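Local coordinates for GTPase-activating protein GYP1 (Saccharomyces cerevisiae, PDB 1FKM) that stimulates GTP hydrolysis by Ypt/Rab GTPases such as YPT1 and YPT7, lending them a catalytic arginine and a catalytic glutamine, through its TBC domain, at residues N13-K18 with P40-L45; Q114-L119 with W180-L185. All coordinates share one frame; numbering follows the deposited sequence.

How the contacts relate
Both contacts join helices of an all-helical chain, and their centres lie about 23 Å apart. Both segments of contact 1 come earlier in the chain than those of contact 2. Contact 1 sets the end of helix 4-15 against helix 39-46, about 20 Å from the chain centre. Contact 2 pairs helix 107-123 with helix 168-186, deeper in, about 12 Å from that centre. The two contacts share no helix, but they touch, with Lys44 CG 4.3 Å from Cys181 SG. Lys44 also forms a salt bridge with Asp177 on helix 168-186. Helix 39-46 therefore connects the N-terminal helix to the part of the TBC domain nearer the arginine and glutamine fingers.

Contact 1 of 2, residues N13-K18 with P40-L45; sequences NILKDK and PVVWKL
Leu15 meets Val42 and Leu45 through methyl groups alone, so no flat group has a face or an edge in this contact. The indole of Trp43 and the ring of Pro40 do not reach segment 13-18 and pack on other parts of the chain. Trp43 NE1 is hydrogen-bonded to Asp255 OD1, and its side chain touches helices 247-261 and 133-145. The ring of Pro40 touches Thr146.

The forked end of Leu15 makes the contact. Its CD1 lies 3.7 Å from CG2 of Val42. Its CD2 lies 3.6 Å from CD1 of Leu45. Each branch thus has its own partner, one helical turn apart. The side chain of Leu15 crosses that of Val42 at about a right angle. It slides past that of Leu45 in the opposite direction. Leu15 points from its backbone toward helix 39-46, with CG anti to the carbonyl carbon (chi1 -58°). Val42 offers the branch that lies beside its backbone N, while CG1 stands anti to that N (chi1 180°). Val41 is a looser neighbour, its CG1 4.5 Å from Leu15 CD2.

No hydrogen bond joins the two segments. The backbones stay well apart, with 8.4 Å between the CA atoms of Leu15 and Val42. About 122 Å² is buried in all. Helix 23-30 shares the apolar packing: Val42 and Leu45 both touch Leu26, and Ile14 touches Ile29.

Leu15 is the last residue of helix 4-15, and Lys16 is the first to leave helical angles. The contact thus lies where the helix gives way to loop. This is apolar helix-to-helix packing in the N-terminal part of the all-helical TBC-domain fold.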
loop_
_atom_site.group_PDB
_atom_site.type_symbol
_atom_site.label_atom_id
_atom_site.label_comp_id
_atom_site.label_asym_id
_atom_site.label_seq_id
_atom_site.Cartn_x
_atom_site.Cartn_y
_atom_site.Cartn_z
ATOM N N ASN A 13 5.779 13.166 21.524
ATOM C CA ASN A 13 6.130 12.605 22.824
ATOM C C ASN A 13 6.212 11.083 22.821
ATOM O O ASN A 13 6.829 10.490 23.702
ATOM C CB ASN A 13 5.153 13.089 23.896
ATOM C CG ASN A 13 5.325 14.568 24.206
ATOM O OD1 ASN A 13 6.448 15.048 24.366
ATOM N ND2 ASN A 13 4.219 15.291 24.293
ATOM N N ILE A 14 5.592 10.449 21.832
ATOM C CA ILE A 14 5.655 8.998 21.727
ATOM C C ILE A 14 6.942 8.628 20.998
ATOM O O ILE A 14 7.613 7.654 21.343
ATOM C CB ILE A 14 4.456 8.429 20.925
ATOM C CG1 ILE A 14 3.172 8.553 21.748
ATOM C CG2 ILE A 14 4.714 6.965 20.554
ATOM C CD1 ILE A 14 1.923 8.064 21.027
ATOM N N LEU A 15 7.300 9.443 20.014
ATOM C CA LEU A 15 8.473 9.187 19.192
ATOM C C LEU A 15 9.808 9.783 19.634
ATOM O O LEU A 15 10.859 9.192 19.381
ATOM C CB LEU A 15 8.187 9.651 17.764
ATOM C CG LEU A 15 6.979 9.017 17.078
ATOM C CD1 LEU A 15 6.712 9.731 15.763
ATOM C CD2 LEU A 15 7.237 7.524 16.850
ATOM N N LYS A 16 9.773 10.937 20.291
ATOM C CA LYS A 16 11.008 11.607 20.696
ATOM C C LYS A 16 11.340 11.576 22.184
ATOM O O LYS A 16 10.453 11.640 23.035
ATOM C CB LYS A 16 10.966 13.050 20.195
ATOM C CG LYS A 16 10.728 13.134 18.694
ATOM C CD LYS A 16 10.415 14.543 18.226
ATOM C CE LYS A 16 10.103 14.550 16.734
ATOM N NZ LYS A 16 9.711 15.898 16.237
ATOM N N ASP A 17 12.634 11.467 22.479
ATOM C CA ASP A 17 13.140 11.427 23.850
ATOM C C ASP A 17 12.474 10.335 24.692
ATOM O O ASP A 17 11.909 10.617 25.749
ATOM C CB ASP A 17 12.935 12.794 24.515
ATOM C CG ASP A 17 13.629 12.905 25.864
ATOM O OD1 ASP A 17 14.350 11.959 26.249
ATOM O OD2 ASP A 17 13.455 13.943 26.537
ATOM N N LYS A 18 12.553 9.088 24.230
ATOM C CA LYS A 18 11.941 7.968 24.949
ATOM C C LYS A 18 12.840 6.724 24.943
ATOM O O LYS A 18 12.584 5.754 25.656
ATOM C CB LYS A 18 10.581 7.640 24.316
ATOM C CG LYS A 18 9.533 7.067 25.273
ATOM C CD LYS A 18 9.884 5.668 25.759
ATOM C CE LYS A 18 8.786 5.086 26.636
ATOM N NZ LYS A 18 7.512 4.909 25.883
ATOM N N PRO A 40 6.566 9.124 7.566
ATOM C CA PRO A 40 7.780 8.375 7.226
ATOM C C PRO A 40 8.270 7.491 8.372
ATOM O O PRO A 40 8.370 6.271 8.229
ATOM C CB PRO A 40 8.774 9.478 6.875
ATOM C CG PRO A 40 7.883 10.515 6.246
ATOM C CD PRO A 40 6.716 10.546 7.208
ATOM N N VAL A 41 8.556 8.112 9.511
ATOM C CA VAL A 41 9.040 7.373 10.672
ATOM C C VAL A 41 8.041 6.350 11.208
ATOM O O VAL A 41 8.390 5.188 11.423
ATOM C CB VAL A 41 9.422 8.332 11.813
ATOM C CG1 VAL A 41 9.711 7.546 13.085
ATOM C CG2 VAL A 41 10.653 9.133 11.414
ATOM N N VAL A 42 6.797 6.773 11.409
ATOM C CA VAL A 42 5.781 5.879 11.955
ATOM C C VAL A 42 5.481 4.683 11.065
ATOM O O VAL A 42 5.312 3.576 11.565
ATOM C CB VAL A 42 4.471 6.646 12.270
ATOM C CG1 VAL A 42 3.425 5.685 12.832
ATOM C CG2 VAL A 42 4.757 7.752 13.287
ATOM N N TRP A 43 5.407 4.889 9.751
ATOM C CA TRP A 43 5.156 3.768 8.853
ATOM C C TRP A 43 6.297 2.746 8.946
ATOM O O TRP A 43 6.061 1.537 8.955
ATOM C CB TRP A 43 5.020 4.253 7.409
ATOM C CG TRP A 43 3.642 4.711 7.044
ATOM C CD1 TRP A 43 2.692 5.243 7.885
ATOM C CD2 TRP A 43 3.074 4.739 5.728
ATOM N NE1 TRP A 43 1.570 5.601 7.162
ATOM C CE2 TRP A 43 1.779 5.302 5.840
ATOM C CE3 TRP A 43 3.535 4.342 4.463
ATOM C CZ2 TRP A 43 0.944 5.480 4.736
ATOM C CZ3 TRP A 43 2.697 4.521 3.359
ATOM C CH2 TRP A 43 1.420 5.083 3.506
ATOM N N LYS A 44 7.532 3.228 9.008
ATOM C CA LYS A 44 8.679 2.325 9.096
ATOM C C LYS A 44 8.676 1.559 10.416
ATOM O O LYS A 44 9.062 0.389 10.460
ATOM C CB LYS A 44 9.980 3.104 8.923
ATOM C CG LYS A 44 10.113 3.731 7.534
ATOM C CD LYS A 44 11.371 4.578 7.406
ATOM C CE LYS A 44 11.357 5.384 6.102
ATOM N NZ LYS A 44 12.520 6.312 6.003
ATOM N N LEU A 45 8.225 2.206 11.485
ATOM C CA LEU A 45 8.160 1.543 12.787
ATOM C C LEU A 45 7.037 0.505 12.811
ATOM O O LEU A 45 7.231 -0.620 13.263
ATOM C CB LEU A 45 7.926 2.566 13.907
ATOM C CG LEU A 45 9.096 3.479 14.300
ATOM C CD1 LEU A 45 8.588 4.623 15.172
ATOM C CD2 LEU A 45 10.155 2.657 15.039
#

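Contact 2 of 2, residues Q114-L119 with W180-L185; sequences QRILYL and WCLTKL
Ile116 and Leu117 meet Leu182 in an apolar helix-helix contact of the all-helical TBC domain. It joins helix 107-123 to helix 168-186. The contact is small, burying about 82 Å², but all three touching residues are buried. The backbones stand apart, with 8.9 Å between the CA atoms of Ile116 and Leu182. No hydrogen bond crosses the contact.

The closer part centres on CD2 of Leu182. Leu182 leaves its backbone toward helix 107-123, with CG anti to the backbone N (chi1 170°). The CD2 end of Leu117 turns in toward it, and the two side chains cross at about a right angle. Ile116 also packs on Glu175, Thr178 and Phe179 of the same partner helix.

The other side is looser. Leu119 CD2 stays 6.2 Å from Trp180 CZ2, too far for contact. Separately, Arg115 NH2 forms a salt bridge with Glu175 OE2 on helix 168-186, outside segment 180-185.

The two fingers are near but not in contact: the side chain of Leu117 is about 9 Å from that of Gln131, the glutamine finger, and about 11 Å from that of Arg96, the arginine finger. Leu182 CD2 touches both partners, at 4.1 Å from Leu117 CD2 and 4.3 Å from Ile116 CG2.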
loop_
_atom_site.group_PDB
_atom_site.type_symbol
_atom_site.label_atom_id
_atom_site.label_comp_id
_atom_site.label_asym_id
_atom_site.label_seq_id
_atom_site.Cartn_x
_atom_site.Cartn_y
_atom_site.Cartn_z
ATOM N N GLN A 114 12.101 1.159 -10.993
ATOM C CA GLN A 114 12.587 0.043 -11.804
ATOM C C GLN A 114 13.548 -0.817 -10.975
ATOM O O GLN A 114 13.429 -2.048 -10.939
ATOM C CB GLN A 114 13.300 0.594 -13.048
ATOM C CG GLN A 114 14.050 -0.421 -13.914
ATOM C CD GLN A 114 13.137 -1.295 -14.757
ATOM O OE1 GLN A 114 12.133 -0.828 -15.299
ATOM N NE2 GLN A 114 13.496 -2.569 -14.891
ATOM N N ARG A 115 14.492 -0.165 -10.306
ATOM C CA ARG A 115 15.475 -0.877 -9.487
ATOM C C ARG A 115 14.834 -1.578 -8.291
ATOM O O ARG A 115 15.163 -2.728 -7.979
ATOM C CB ARG A 115 16.559 0.088 -8.993
ATOM C CG ARG A 115 17.461 0.642 -10.090
ATOM C CD ARG A 115 18.632 1.422 -9.503
ATOM N NE ARG A 115 18.264 2.751 -9.023
ATOM C CZ ARG A 115 18.281 3.852 -9.771
ATOM N NH1 ARG A 115 18.648 3.787 -11.047
ATOM N NH2 ARG A 115 17.947 5.027 -9.244
ATOM N N ILE A 116 13.930 -0.881 -7.614
ATOM C CA ILE A 116 13.246 -1.457 -6.459
ATOM C C ILE A 116 12.476 -2.719 -6.833
ATOM O O ILE A 116 12.614 -3.763 -6.188
ATOM C CB ILE A 116 12.259 -0.440 -5.838
ATOM C CG1 ILE A 116 13.036 0.737 -5.240
ATOM C CG2 ILE A 116 11.412 -1.126 -4.775
ATOM C CD1 ILE A 116 12.156 1.921 -4.818
ATOM N N LEU A 117 11.665 -2.627 -7.881
ATOM C CA LEU A 117 10.865 -3.766 -8.300
ATOM C C LEU A 117 11.715 -4.891 -8.859
ATOM O O LEU A 117 11.406 -6.066 -8.658
ATOM C CB LEU A 117 9.833 -3.335 -9.342
ATOM C CG LEU A 117 8.795 -2.341 -8.813
ATOM C CD1 LEU A 117 7.860 -1.928 -9.945
ATOM C CD2 LEU A 117 8.007 -2.972 -7.679
ATOM N N TYR A 118 12.785 -4.528 -9.556
ATOM C CA TYR A 118 13.668 -5.531 -10.138
ATOM C C TYR A 118 14.307 -6.361 -9.030
ATOM O O TYR A 118 14.323 -7.593 -9.097
ATOM C CB TYR A 118 14.757 -4.857 -10.974
ATOM C CG TYR A 118 15.750 -5.826 -11.573
ATOM C CD1 TYR A 118 15.356 -6.750 -12.541
ATOM C CD2 TYR A 118 17.081 -5.829 -11.158
ATOM C CE1 TYR A 118 16.269 -7.659 -13.087
ATOM C CE2 TYR A 118 18.003 -6.732 -11.692
ATOM C CZ TYR A 118 17.590 -7.644 -12.655
ATOM O OH TYR A 118 18.496 -8.552 -13.165
ATOM N N LEU A 119 14.834 -5.687 -8.011
ATOM C CA LEU A 119 15.478 -6.392 -6.907
ATOM C C LEU A 119 14.505 -7.312 -6.184
ATOM O O LEU A 119 14.850 -8.444 -5.836
ATOM C CB LEU A 119 16.092 -5.402 -5.912
ATOM C CG LEU A 119 16.852 -6.068 -4.755
ATOM C CD1 LEU A 119 17.962 -6.963 -5.312
ATOM C CD2 LEU A 119 17.429 -5.003 -3.835
ATOM N N TRP A 180 12.812 -2.408 1.309
ATOM C CA TRP A 180 12.668 -3.252 2.495
ATOM C C TRP A 180 11.254 -3.206 3.075
ATOM O O TRP A 180 10.773 -4.198 3.632
ATOM C CB TRP A 180 13.678 -2.846 3.577
ATOM C CG TRP A 180 15.101 -3.143 3.210
ATOM C CD1 TRP A 180 16.102 -2.239 3.021
ATOM C CD2 TRP A 180 15.679 -4.437 2.984
ATOM N NE1 TRP A 180 17.270 -2.886 2.692
ATOM C CE2 TRP A 180 17.039 -4.236 2.663
ATOM C CE3 TRP A 180 15.179 -5.746 3.024
ATOM C CZ2 TRP A 180 17.911 -5.295 2.383
ATOM C CZ3 TRP A 180 16.051 -6.803 2.744
ATOM C CH2 TRP A 180 17.400 -6.565 2.430
ATOM N N CYS A 181 10.595 -2.057 2.967
ATOM C CA CYS A 181 9.233 -1.951 3.479
ATOM C C CYS A 181 8.261 -2.650 2.539
ATOM O O CYS A 181 7.304 -3.281 2.991
ATOM C CB CYS A 181 8.848 -0.484 3.691
ATOM S SG CYS A 181 9.744 0.251 5.105
ATOM N N LEU A 182 8.503 -2.550 1.233
ATOM C CA LEU A 182 7.651 -3.239 0.265
ATOM C C LEU A 182 7.797 -4.728 0.549
ATOM O O LEU A 182 6.825 -5.485 0.520
ATOM C CB LEU A 182 8.118 -2.974 -1.173
ATOM C CG LEU A 182 7.440 -3.827 -2.255
ATOM C CD1 LEU A 182 5.956 -3.479 -2.325
ATOM C CD2 LEU A 182 8.108 -3.585 -3.599
ATOM N N THR A 183 9.032 -5.143 0.821
ATOM C CA THR A 183 9.313 -6.543 1.104
ATOM C C THR A 183 8.549 -7.013 2.341
ATOM O O THR A 183 7.932 -8.080 2.325
ATOM C CB THR A 183 10.834 -6.772 1.291
ATOM O OG1 THR A 183 11.509 -6.488 0.055
ATOM C CG2 THR A 183 11.126 -8.223 1.692
ATOM N N LYS A 184 8.569 -6.208 3.400
ATOM C CA LYS A 184 7.870 -6.559 4.638
ATOM C C LYS A 184 6.368 -6.662 4.409
ATOM O O LYS A 184 5.708 -7.535 4.971
ATOM C CB LYS A 184 8.141 -5.514 5.732
ATOM C CG LYS A 184 9.494 -5.634 6.412
ATOM C CD LYS A 184 9.574 -6.897 7.258
ATOM C CE LYS A 184 10.930 -7.028 7.947
ATOM N NZ LYS A 184 11.032 -8.300 8.721
ATOM N N LEU A 185 5.829 -5.762 3.587
ATOM C CA LEU A 185 4.399 -5.761 3.288
ATOM C C LEU A 185 3.997 -7.047 2.578
ATOM O O LEU A 185 3.099 -7.761 3.024
ATOM C CB LEU A 185 4.038 -4.573 2.388
ATOM C CG LEU A 185 2.561 -4.502 1.981
ATOM C CD1 LEU A 185 1.716 -4.212 3.217
ATOM C CD2 LEU A 185 2.359 -3.414 0.926
#